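Local coordinates for 6b protein (Agrobacterium vitis, PDB 3AQ2), which disturbs plant cell proliferation and has an ADP-ribosylation-type fold, consistent with a toxin that acts on the host's miRNA machinery, at residues Pro100-Pro105 / Val150-Gly155. Sequence-based numbering, arbitrary orientation.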
loop_
_atom_site.group_PDB
_atom_site.type_symbol
_atom_site.label_atom_id
_atom_site.label_comp_id
_atom_site.label_asym_id
_atom_site.label_seq_id
_atom_site.Cartn_x
_atom_site.Cartn_y
_atom_site.Cartn_z
ATOM N N PRO A 100 3.458 -10.512 1.560
ATOM C CA PRO A 100 2.408 -11.422 1.080
ATOM C C PRO A 100 2.621 -12.917 1.360
ATOM O O PRO A 100 1.664 -13.688 1.281
ATOM C CB PRO A 100 2.369 -11.146 -0.439
ATOM C CG PRO A 100 3.022 -9.825 -0.617
ATOM C CD PRO A 100 4.025 -9.685 0.476
ATOM N N TRP A 101 3.853 -13.323 1.684
ATOM C CA TRP A 101 4.160 -14.729 1.978
ATOM C C TRP A 101 4.230 -15.042 3.471
ATOM O O TRP A 101 4.535 -16.179 3.840
ATOM C CB TRP A 101 5.492 -15.138 1.329
ATOM C CG TRP A 101 6.636 -14.227 1.719
ATOM C CD1 TRP A 101 7.444 -14.327 2.829
ATOM C CD2 TRP A 101 7.078 -13.070 1.003
ATOM N NE1 TRP A 101 8.359 -13.296 2.838
ATOM C CE2 TRP A 101 8.155 -12.511 1.730
ATOM C CE3 TRP A 101 6.676 -12.458 -0.195
ATOM C CZ2 TRP A 101 8.830 -11.361 1.302
ATOM C CZ3 TRP A 101 7.343 -11.292 -0.611
ATOM C CH2 TRP A 101 8.417 -10.774 0.130
ATOM N N LEU A 102 3.980 -14.057 4.334
ATOM C CA LEU A 102 4.164 -14.290 5.777
ATOM C C LEU A 102 3.131 -15.254 6.338
ATOM O O LEU A 102 3.459 -16.166 7.119
ATOM C CB LEU A 102 4.126 -12.971 6.560
ATOM C CG LEU A 102 4.519 -13.112 8.038
ATOM C CD1 LEU A 102 6.029 -13.321 8.213
ATOM C CD2 LEU A 102 4.052 -11.890 8.832
ATOM N N LEU A 103 1.885 -15.035 5.928
ATOM C CA LEU A 103 0.735 -15.821 6.377
ATOM C C LEU A 103 -0.096 -16.235 5.176
ATOM O O LEU A 103 -0.031 -15.603 4.125
ATOM C CB LEU A 103 -0.137 -14.982 7.312
ATOM C CG LEU A 103 0.516 -14.475 8.603
ATOM C CD1 LEU A 103 -0.443 -13.531 9.306
ATOM C CD2 LEU A 103 0.906 -15.624 9.503
ATOM N N ASP A 104 -0.884 -17.296 5.333
ATOM C CA ASP A 104 -1.833 -17.704 4.293
ATOM C C ASP A 104 -2.858 -16.569 4.141
ATOM O O ASP A 104 -3.154 -15.873 5.126
ATOM C CB ASP A 104 -2.526 -19.009 4.704
ATOM C CG ASP A 104 -3.488 -19.535 3.641
ATOM O OD1 ASP A 104 -4.657 -19.081 3.583
ATOM O OD2 ASP A 104 -3.087 -20.432 2.870
ATOM N N PRO A 105 -3.385 -16.355 2.919
ATOM C CA PRO A 105 -4.405 -15.314 2.728
ATOM C C PRO A 105 -5.621 -15.447 3.656
ATOM O O PRO A 105 -6.219 -14.434 4.027
ATOM C CB PRO A 105 -4.800 -15.476 1.255
ATOM C CG PRO A 105 -3.545 -15.995 0.618
ATOM C CD PRO A 105 -2.997 -16.968 1.631
ATOM N N VAL A 150 3.818 -9.464 16.195
ATOM C CA VAL A 150 5.026 -10.275 16.246
ATOM C C VAL A 150 4.690 -11.677 15.741
ATOM O O VAL A 150 3.820 -12.339 16.298
ATOM C CB VAL A 150 5.594 -10.330 17.685
ATOM C CG1 VAL A 150 6.774 -11.311 17.789
ATOM C CG2 VAL A 150 5.978 -8.931 18.161
ATOM N N ILE A 151 5.374 -12.107 14.684
ATOM C CA ILE A 151 5.198 -13.444 14.113
ATOM C C ILE A 151 6.573 -14.084 13.970
ATOM O O ILE A 151 7.492 -13.461 13.443
ATOM C CB ILE A 151 4.494 -13.362 12.725
ATOM C CG1 ILE A 151 3.035 -12.897 12.861
ATOM C CG2 ILE A 151 4.583 -14.697 11.967
ATOM C CD1 ILE A 151 2.087 -13.948 13.431
ATOM N N ARG A 152 6.710 -15.330 14.442
ATOM C CA ARG A 152 7.982 -16.058 14.415
ATOM C C ARG A 152 9.112 -15.174 14.951
ATOM O O ARG A 152 10.218 -15.140 14.398
ATOM C CB ARG A 152 8.295 -16.612 13.008
ATOM C CG ARG A 152 7.251 -17.606 12.467
ATOM C CD ARG A 152 7.658 -18.258 11.122
ATOM N NE ARG A 152 7.479 -17.384 9.958
ATOM C CZ ARG A 152 6.331 -17.182 9.305
ATOM N NH1 ARG A 152 5.208 -17.789 9.673
ATOM N NH2 ARG A 152 6.308 -16.373 8.255
ATOM N N GLY A 153 8.804 -14.448 16.026
ATOM C CA GLY A 153 9.787 -13.657 16.765
ATOM C C GLY A 153 10.177 -12.327 16.147
ATOM O O GLY A 153 11.075 -11.651 16.662
ATOM N N GLN A 154 9.495 -11.950 15.067
ATOM C CA GLN A 154 9.809 -10.730 14.321
ATOM C C GLN A 154 8.650 -9.750 14.354
ATOM O O GLN A 154 7.489 -10.147 14.237
ATOM C CB GLN A 154 10.119 -11.068 12.857
ATOM C CG GLN A 154 11.252 -12.070 12.666
ATOM C CD GLN A 154 12.628 -11.454 12.769
ATOM O OE1 GLN A 154 12.781 -10.266 13.057
ATOM N NE2 GLN A 154 13.650 -12.269 12.530
ATOM N N GLY A 155 8.970 -8.464 14.484
ATOM C CA GLY A 155 7.941 -7.427 14.545
ATOM C C GLY A 155 7.580 -6.901 13.177
ATOM O O GLY A 155 8.465 -6.693 12.328
#
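Arg152 reaches from the tip of a beta hairpin to the backbone carbonyl of Leu102, and its NH2 donates a nearly straight hydrogen bond to Leu102 O (3.1 Å, N-H...O 166°). The oxygen lies in the guanidinium plane and is approached on a lone pair; NH1 adds a weak second bond to Leu102 O at 3.5 Å. Arginine suits this place because its long chain spans the gap, while the bend at chi3 (-77°) turns the guanidinium so that NH2 points at the oxygen. Over one face of the guanidinium, offset toward its rim, lies Ile151 CG2, 3.9 Å from the plane, while Leu102 CD1 meets the group obliquely.

The packing then turns apolar. A chi1 of -171° swings the end of Leu102 toward the hairpin, although its CB does not point there, and brings CD2 to within 4.2 Å of Ile151 CB; Leu103 CD2 touches Ile151 CD1 at 4.4 Å. Branched aliphatic side chains fill this small patch, which Met98 extends on the Ile151 side. Next to Leu102, Trp101 packs on helix 20-38, and Asp104 N-caps helix 105-115 through a bond to Gln106 N.

Ile151 and Gln154 pair through both backbone bonds around a type I' turn. Both central residues have positive phi, which glycine adopts easily at Gly153 and Arg152 takes up as well. This is the classic two-residue beta hairpin, here joining strands 143-151 and 154-161 and resting its tip on the loop that leads into helix 105-115.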